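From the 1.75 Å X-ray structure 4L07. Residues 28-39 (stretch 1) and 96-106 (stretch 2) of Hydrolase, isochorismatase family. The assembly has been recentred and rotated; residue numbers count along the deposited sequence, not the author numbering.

Stretch 1, residues 28-39: DFSYGFTDLQYP
Stretch 2 (96-106) SRLVEIDMATG

Stretch 1 runs as a loop through Phe29 (phi/psi -81/56) and Ser30 (-93/161), the N-cap, into a short helix, 31-34, then a type I turn from Asp35 to Tyr38. Stretch 2 has helical phi/psi at 97-99, extends through Glu100, Ile101 and Asp102 (psi 128 to 140), and closes in a 3-10 segment, 103-105. A single antiparallel beta bridge pairs Ser30 with Ile101, CA to CA 4.1 Å, and the register runs back to Gly32 beside Leu98. Asp102 N donates to Phe29 O (2.8 Å) at the bridge. Tyr31 N donates to Glu100 O and Gly32 N to Leu98 O (both 2.9 Å), so stretch 2 carbonyls take up the free amides of the helix start. Glycine suits position 32: an ideal CB would lie 3.0 Å from Leu98 O, a clash.

Tyr31 (m, chi2 -66°) is the centrepiece. The Arg97 guanidinium stacks on one ring face, centres 3.9 Å apart; Asp102 CA covers the opposite face, and Met103 N donates to Tyr31 OH (3.2 Å). Arg97, extended t,t,t with chi4 -91°, aims NH2 at Asp35 OD2 (2.8 Å, a salt bridge) and Tyr38 OH (3.0 Å). Gln37 NE2 braces that carboxylate, 3.0 Å from Asp35 OD2. Leu98 CD2 packs over Tyr38's ring, 3.4 Å from Tyr38 CE1. Thr34 OG1 (p) lies 2.7 Å from Asp102 OD2 and 3.0 Å from Ser30 O, with one proton to offer. The contact buries 737 Å².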

ATOM      1  N   ASP A  28     -10.544 -16.836   0.293  1.00 19.66           N
ATOM      2  CA  ASP A  28     -10.722 -17.506   1.588  1.00 19.81           C
ATOM      3  C   ASP A  28     -11.713 -18.674   1.589  1.00 20.07           C
ATOM      4  O   ASP A  28     -12.469 -18.842   2.554  1.00 20.32           O
ATOM      5  CB  ASP A  28     -11.125 -16.495   2.677  1.00 20.21           C
ATOM      6  CG  ASP A  28     -10.084 -15.408   2.891  1.00 20.97           C
ATOM      7  OD1 ASP A  28      -8.934 -15.565   2.419  1.00 22.11           O
ATOM      8  OD2 ASP A  28     -10.413 -14.396   3.553  1.00 21.11           O
ATOM      9  N   PHE A  29     -11.707 -19.479   0.529  1.00 20.32           N
ATOM     10  CA  PHE A  29     -12.385 -20.779   0.576  1.00 21.20           C
ATOM     11  C   PHE A  29     -11.462 -21.791   1.279  1.00 21.19           C
ATOM     12  O   PHE A  29     -11.112 -22.835   0.721  1.00 22.08           O
ATOM     13  CB  PHE A  29     -12.801 -21.274  -0.821  1.00 21.12           C
ATOM     14  CG  PHE A  29     -14.154 -20.774  -1.295  1.00 21.54           C
ATOM     15  CD1 PHE A  29     -15.159 -20.419  -0.392  1.00 21.37           C
ATOM     16  CD2 PHE A  29     -14.434 -20.707  -2.657  1.00 21.99           C
ATOM     17  CE1 PHE A  29     -16.400 -19.976  -0.846  1.00 21.62           C
ATOM     18  CE2 PHE A  29     -15.670 -20.265  -3.118  1.00 22.23           C
ATOM     19  CZ  PHE A  29     -16.655 -19.898  -2.209  1.00 22.19           C
ATOM     20  N   SER A  30     -11.055 -21.448   2.497  1.00 21.69           N
ATOM     21  CA  SER A  30     -10.291 -22.340   3.371  1.00 21.96           C
ATOM     22  C   SER A  30     -11.269 -23.091   4.266  1.00 21.96           C
ATOM     23  O   SER A  30     -12.416 -22.665   4.424  1.00 22.47           O
ATOM     24  CB  SER A  30      -9.297 -21.541   4.216  1.00 22.52           C
ATOM     25  OG  SER A  30      -9.968 -20.678   5.116  1.00 22.88           O
ATOM     26  N   TYR A  31     -10.829 -24.203   4.850  1.00 22.66           N
ATOM     27  CA  TYR A  31     -11.710 -24.997   5.716  1.00 22.18           C
ATOM     28  C   TYR A  31     -12.286 -24.187   6.884  1.00 21.83           C
ATOM     29  O   TYR A  31     -13.415 -24.417   7.301  1.00 21.71           O
ATOM     30  CB  TYR A  31     -10.999 -26.254   6.224  1.00 23.50           C
ATOM     31  CG  TYR A  31     -10.752 -27.275   5.135  1.00 24.67           C
ATOM     32  CD1 TYR A  31     -11.817 -27.930   4.507  1.00 24.58           C
ATOM     33  CD2 TYR A  31      -9.456 -27.583   4.723  1.00 25.33           C
ATOM     34  CE1 TYR A  31     -11.593 -28.865   3.506  1.00 25.26           C
ATOM     35  CE2 TYR A  31      -9.225 -28.510   3.719  1.00 25.63           C
ATOM     36  CZ  TYR A  31     -10.296 -29.151   3.120  1.00 25.88           C
ATOM     37  OH  TYR A  31     -10.062 -30.073   2.127  1.00 26.08           O
ATOM     38  N   GLY A  32     -11.509 -23.237   7.396  1.00 20.92           N
ATOM     39  CA  GLY A  32     -11.969 -22.353   8.470  1.00 20.78           C
ATOM     40  C   GLY A  32     -13.243 -21.600   8.123  1.00 20.40           C
ATOM     41  O   GLY A  32     -14.031 -21.263   9.009  1.00 21.47           O
ATOM     42  N   PHE A  33     -13.444 -21.356   6.830  1.00 20.54           N
ATOM     43  CA  PHE A  33     -14.615 -20.643   6.340  1.00 20.32           C
ATOM     44  C   PHE A  33     -15.647 -21.544   5.647  1.00 21.02           C
ATOM     45  O   PHE A  33     -16.760 -21.103   5.404  1.00 21.87           O
ATOM     46  CB  PHE A  33     -14.195 -19.492   5.417  1.00 20.19           C
ATOM     47  CG  PHE A  33     -13.401 -18.426   6.120  1.00 20.17           C
ATOM     48  CD1 PHE A  33     -14.038 -17.471   6.906  1.00 20.03           C
ATOM     49  CD2 PHE A  33     -12.011 -18.387   6.017  1.00 20.66           C
ATOM     50  CE1 PHE A  33     -13.309 -16.496   7.572  1.00 20.06           C
ATOM     51  CE2 PHE A  33     -11.277 -17.414   6.682  1.00 20.02           C
ATOM     52  CZ  PHE A  33     -11.927 -16.469   7.461  1.00 20.07           C
ATOM     53  N   THR A  34     -15.284 -22.795   5.348  1.00 21.54           N
ATOM     54  CA  THR A  34     -16.156 -23.677   4.547  1.00 22.39           C
ATOM     55  C   THR A  34     -16.556 -24.988   5.231  1.00 22.88           C
ATOM     56  O   THR A  34     -17.463 -25.678   4.748  1.00 23.89           O
ATOM     57  CB  THR A  34     -15.513 -24.048   3.195  1.00 22.06           C
ATOM     58  OG1 THR A  34     -14.317 -24.800   3.436  1.00 21.69           O
ATOM     59  CG2 THR A  34     -15.172 -22.795   2.388  1.00 21.95           C
ATOM     60  N   ASP A  35     -15.863 -25.357   6.307  1.00 23.31           N
ATOM     61  CA  ASP A  35     -16.179 -26.597   7.038  1.00 24.50           C
ATOM     62  C   ASP A  35     -16.924 -26.290   8.335  1.00 24.29           C
ATOM     63  O   ASP A  35     -16.346 -25.763   9.285  1.00 24.05           O
ATOM     64  CB  ASP A  35     -14.896 -27.398   7.313  1.00 24.47           C
ATOM     65  CG  ASP A  35     -15.161 -28.750   7.969  1.00 25.65           C
ATOM     66  OD1 ASP A  35     -16.230 -28.931   8.593  1.00 25.42           O
ATOM     67  OD2 ASP A  35     -14.273 -29.628   7.864  1.00 26.02           O
ATOM     68  N   LEU A  36     -18.206 -26.655   8.386  1.00 25.27           N
ATOM     69  CA  LEU A  36     -19.087 -26.244   9.486  1.00 25.15           C
ATOM     70  C   LEU A  36     -18.696 -26.714  10.896  1.00 25.13           C
ATOM     71  O   LEU A  36     -19.323 -26.315  11.880  1.00 24.67           O
ATOM     72  CB  LEU A  36     -20.552 -26.592   9.170  1.00 25.98           C
ATOM     73  CG  LEU A  36     -21.200 -25.783   8.035  1.00 26.81           C
ATOM     74  CD1 LEU A  36     -22.479 -26.447   7.549  1.00 29.05           C
ATOM     75  CD2 LEU A  36     -21.471 -24.338   8.442  1.00 27.56           C
ATOM     76  N   GLN A  37     -17.659 -27.545  11.000  1.00 24.97           N
ATOM     77  CA  GLN A  37     -17.139 -27.942  12.306  1.00 25.81           C
ATOM     78  C   GLN A  37     -16.454 -26.767  13.004  1.00 25.64           C
ATOM     79  O   GLN A  37     -16.315 -26.756  14.228  1.00 25.88           O
ATOM     80  CB  GLN A  37     -16.182 -29.135  12.193  1.00 26.92           C
ATOM     81  CG  GLN A  37     -14.849 -28.831  11.527  1.00 27.70           C
ATOM     82  CD  GLN A  37     -13.852 -29.954  11.700  1.00 29.03           C
ATOM     83  OE1 GLN A  37     -13.413 -30.242  12.813  1.00 30.25           O
ATOM     84  NE2 GLN A  37     -13.476 -30.584  10.598  1.00 29.33           N
ATOM     85  N   TYR A  38     -16.036 -25.783  12.211  1.00 25.34           N
ATOM     86  CA  TYR A  38     -15.355 -24.606  12.732  1.00 24.39           C
ATOM     87  C   TYR A  38     -16.327 -23.441  12.899  1.00 23.87           C
ATOM     88  O   TYR A  38     -17.147 -23.183  12.012  1.00 23.87           O
ATOM     89  CB  TYR A  38     -14.201 -24.204  11.816  1.00 24.99           C
ATOM     90  CG  TYR A  38     -13.226 -25.327  11.515  1.00 25.39           C
ATOM     91  CD1 TYR A  38     -12.527 -25.972  12.543  1.00 25.13           C
ATOM     92  CD2 TYR A  38     -12.994 -25.731  10.203  1.00 25.32           C
ATOM     93  CE1 TYR A  38     -11.630 -26.994  12.262  1.00 26.00           C
ATOM     94  CE2 TYR A  38     -12.096 -26.745   9.911  1.00 25.65           C
ATOM     95  CZ  TYR A  38     -11.417 -27.372  10.944  1.00 25.93           C
ATOM     96  OH  TYR A  38     -10.529 -28.381  10.644  1.00 26.78           O
ATOM     97  N   PRO A  39     -16.231 -22.729  14.041  1.00 23.84           N
ATOM     98  CA  PRO A  39     -17.127 -21.616  14.385  1.00 23.70           C
ATOM     99  C   PRO A  39     -17.214 -20.519  13.321  1.00 23.51           C
ATOM    100  O   PRO A  39     -18.244 -19.855  13.216  1.00 23.70           O
ATOM    101  CB  PRO A  39     -16.504 -21.041  15.663  1.00 24.37           C
ATOM    102  CG  PRO A  39     -15.694 -22.141  16.244  1.00 24.07           C
ATOM    103  CD  PRO A  39     -15.254 -23.013  15.109  1.00 23.45           C
ATOM    104  N   SER A  96      -2.344 -25.237  10.722  1.00 33.31           N
ATOM    105  CA  SER A  96      -3.642 -25.824  11.077  1.00 31.17           C
ATOM    106  C   SER A  96      -4.453 -26.165   9.828  1.00 29.75           C
ATOM    107  O   SER A  96      -4.206 -25.632   8.744  1.00 29.27           O
ATOM    108  CB  SER A  96      -4.440 -24.898  12.008  1.00 31.76           C
ATOM    109  OG  SER A  96      -5.017 -23.811  11.296  1.00 30.54           O
ATOM    110  N   ARG A  97      -5.434 -27.052   9.985  1.00 27.92           N
ATOM    111  CA  ARG A  97      -6.334 -27.393   8.887  1.00 27.32           C
ATOM    112  C   ARG A  97      -7.188 -26.193   8.456  1.00 26.43           C
ATOM    113  O   ARG A  97      -7.577 -26.099   7.295  1.00 26.46           O
ATOM    114  CB  ARG A  97      -7.232 -28.576   9.274  1.00 26.71           C
ATOM    115  CG  ARG A  97      -8.015 -29.172   8.110  1.00 27.83           C
ATOM    116  CD  ARG A  97      -8.771 -30.427   8.523  1.00 27.58           C
ATOM    117  NE  ARG A  97      -9.621 -30.921   7.440  1.00 27.79           N
ATOM    118  CZ  ARG A  97     -10.890 -30.565   7.254  1.00 27.77           C
ATOM    119  NH1 ARG A  97     -11.586 -31.070   6.241  1.00 27.70           N
ATOM    120  NH2 ARG A  97     -11.470 -29.705   8.079  1.00 27.66           N
ATOM    121  N   LEU A  98      -7.448 -25.278   9.390  1.00 26.78           N
ATOM    122  CA  LEU A  98      -8.346 -24.136   9.155  1.00 26.50           C
ATOM    123  C   LEU A  98      -7.875 -23.266   7.988  1.00 25.63           C
ATOM    124  O   LEU A  98      -8.691 -22.692   7.266  1.00 24.19           O
ATOM    125  CB  LEU A  98      -8.466 -23.258  10.415  1.00 27.59           C
ATOM    126  CG  LEU A  98      -8.977 -23.640  11.823  1.00 29.04           C
ATOM    127  CD1 LEU A  98     -10.388 -23.131  12.115  1.00 28.17           C
ATOM    128  CD2 LEU A  98      -8.795 -25.109  12.194  1.00 28.39           C
ATOM    129  N   VAL A  99      -6.556 -23.186   7.806  1.00 25.46           N
ATOM    130  CA  VAL A  99      -5.949 -22.285   6.828  1.00 26.54           C
ATOM    131  C   VAL A  99      -5.776 -22.925   5.445  1.00 26.65           C
ATOM    132  O   VAL A  99      -5.479 -22.237   4.462  1.00 26.23           O
ATOM    133  CB  VAL A  99      -4.609 -21.744   7.373  1.00 26.77           C
ATOM    134  CG1 VAL A  99      -3.847 -20.970   6.309  1.00 30.20           C
ATOM    135  CG2 VAL A  99      -4.866 -20.878   8.600  1.00 27.20           C
ATOM    136  N   GLU A 100      -5.974 -24.241   5.373  1.00 27.16           N
ATOM    137  CA  GLU A 100      -5.841 -24.979   4.120  1.00 27.48           C
ATOM    138  C   GLU A 100      -7.020 -24.711   3.199  1.00 25.83           C
ATOM    139  O   GLU A 100      -8.166 -24.637   3.659  1.00 24.45           O
ATOM    140  CB  GLU A 100      -5.733 -26.484   4.400  1.00 30.48           C
ATOM    141  CG  GLU A 100      -4.432 -26.898   5.069  1.00 34.69           C
ATOM    142  CD  GLU A 100      -3.242 -26.822   4.127  1.00 39.00           C
ATOM    143  OE1 GLU A 100      -2.204 -26.256   4.531  1.00 42.75           O
ATOM    144  OE2 GLU A 100      -3.341 -27.316   2.979  1.00 42.69           O
ATOM    145  N   ILE A 101      -6.733 -24.581   1.907  1.00 24.14           N
ATOM    146  CA  ILE A 101      -7.757 -24.336   0.899  1.00 24.11           C
ATOM    147  C   ILE A 101      -8.610 -25.593   0.775  1.00 24.59           C
ATOM    148  O   ILE A 101      -8.079 -26.700   0.685  1.00 24.00           O
ATOM    149  CB  ILE A 101      -7.140 -23.941  -0.467  1.00 24.16           C
ATOM    150  CG1 ILE A 101      -6.250 -22.686  -0.332  1.00 24.14           C
ATOM    151  CG2 ILE A 101      -8.217 -23.725  -1.528  1.00 24.17           C
ATOM    152  CD1 ILE A 101      -6.944 -21.468   0.261  1.00 23.66           C
ATOM    153  N   ASP A 102      -9.926 -25.416   0.803  1.00 24.62           N
ATOM    154  CA  ASP A 102     -10.857 -26.539   0.698  1.00 24.86           C
ATOM    155  C   ASP A 102     -10.688 -27.251  -0.651  1.00 25.76           C
ATOM    156  O   ASP A 102     -10.720 -26.617  -1.707  1.00 24.33           O
ATOM    157  CB  ASP A 102     -12.293 -26.042   0.893  1.00 24.71           C
ATOM    158  CG  ASP A 102     -13.286 -27.171   1.120  1.00 24.90           C
ATOM    159  OD1 ASP A 102     -13.146 -28.227   0.474  1.00 25.38           O
ATOM    160  OD2 ASP A 102     -14.213 -26.995   1.943  1.00 24.62           O
ATOM    161  N   MET A 103     -10.507 -28.572  -0.608  1.00 27.01           N
ATOM    162  CA  MET A 103     -10.299 -29.360  -1.830  1.00 28.57           C
ATOM    163  C   MET A 103     -11.470 -29.304  -2.817  1.00 27.20           C
ATOM    164  O   MET A 103     -11.282 -29.538  -4.009  1.00 27.57           O
ATOM    165  CB  MET A 103      -9.931 -30.817  -1.500  1.00 30.92           C
ATOM    166  CG  MET A 103      -8.463 -31.033  -1.148  1.00 34.77           C
ATOM    167  SD  MET A 103      -7.269 -30.399  -2.358  1.00 39.84           S
ATOM    168  CE  MET A 103      -7.547 -31.460  -3.779  1.00 37.54           C
ATOM    169  N   ALA A 104     -12.665 -28.974  -2.318  1.00 26.87           N
ATOM    170  CA  ALA A 104     -13.862 -28.827  -3.152  1.00 25.71           C
ATOM    171  C   ALA A 104     -13.744 -27.710  -4.193  1.00 25.58           C
ATOM    172  O   ALA A 104     -14.510 -27.669  -5.155  1.00 24.99           O
ATOM    173  CB  ALA A 104     -15.099 -28.617  -2.278  1.00 24.99           C
ATOM    174  N   THR A 105     -12.782 -26.809  -4.000  1.00 24.88           N
ATOM    175  CA  THR A 105     -12.509 -25.748  -4.966  1.00 24.44           C
ATOM    176  C   THR A 105     -11.785 -26.297  -6.195  1.00 24.75           C
ATOM    177  O   THR A 105     -11.726 -25.636  -7.230  1.00 24.91           O
ATOM    178  CB  THR A 105     -11.604 -24.659  -4.370  1.00 23.46           C
ATOM    179  OG1 THR A 105     -10.332 -25.232  -4.040  1.00 23.35           O
ATOM    180  CG2 THR A 105     -12.237 -24.057  -3.128  1.00 23.39           C
ATOM    181  N   GLY A 106     -11.214 -27.492  -6.053  1.00 25.22           N
ATOM    182  CA  GLY A 106     -10.428 -28.114  -7.108  1.00 24.66           C
ATOM    183  C   GLY A 106      -9.044 -27.507  -7.258  1.00 24.00           C
ATOM    184  O   GLY A 106      -8.413 -27.659  -8.299  1.00 25.35           O
TER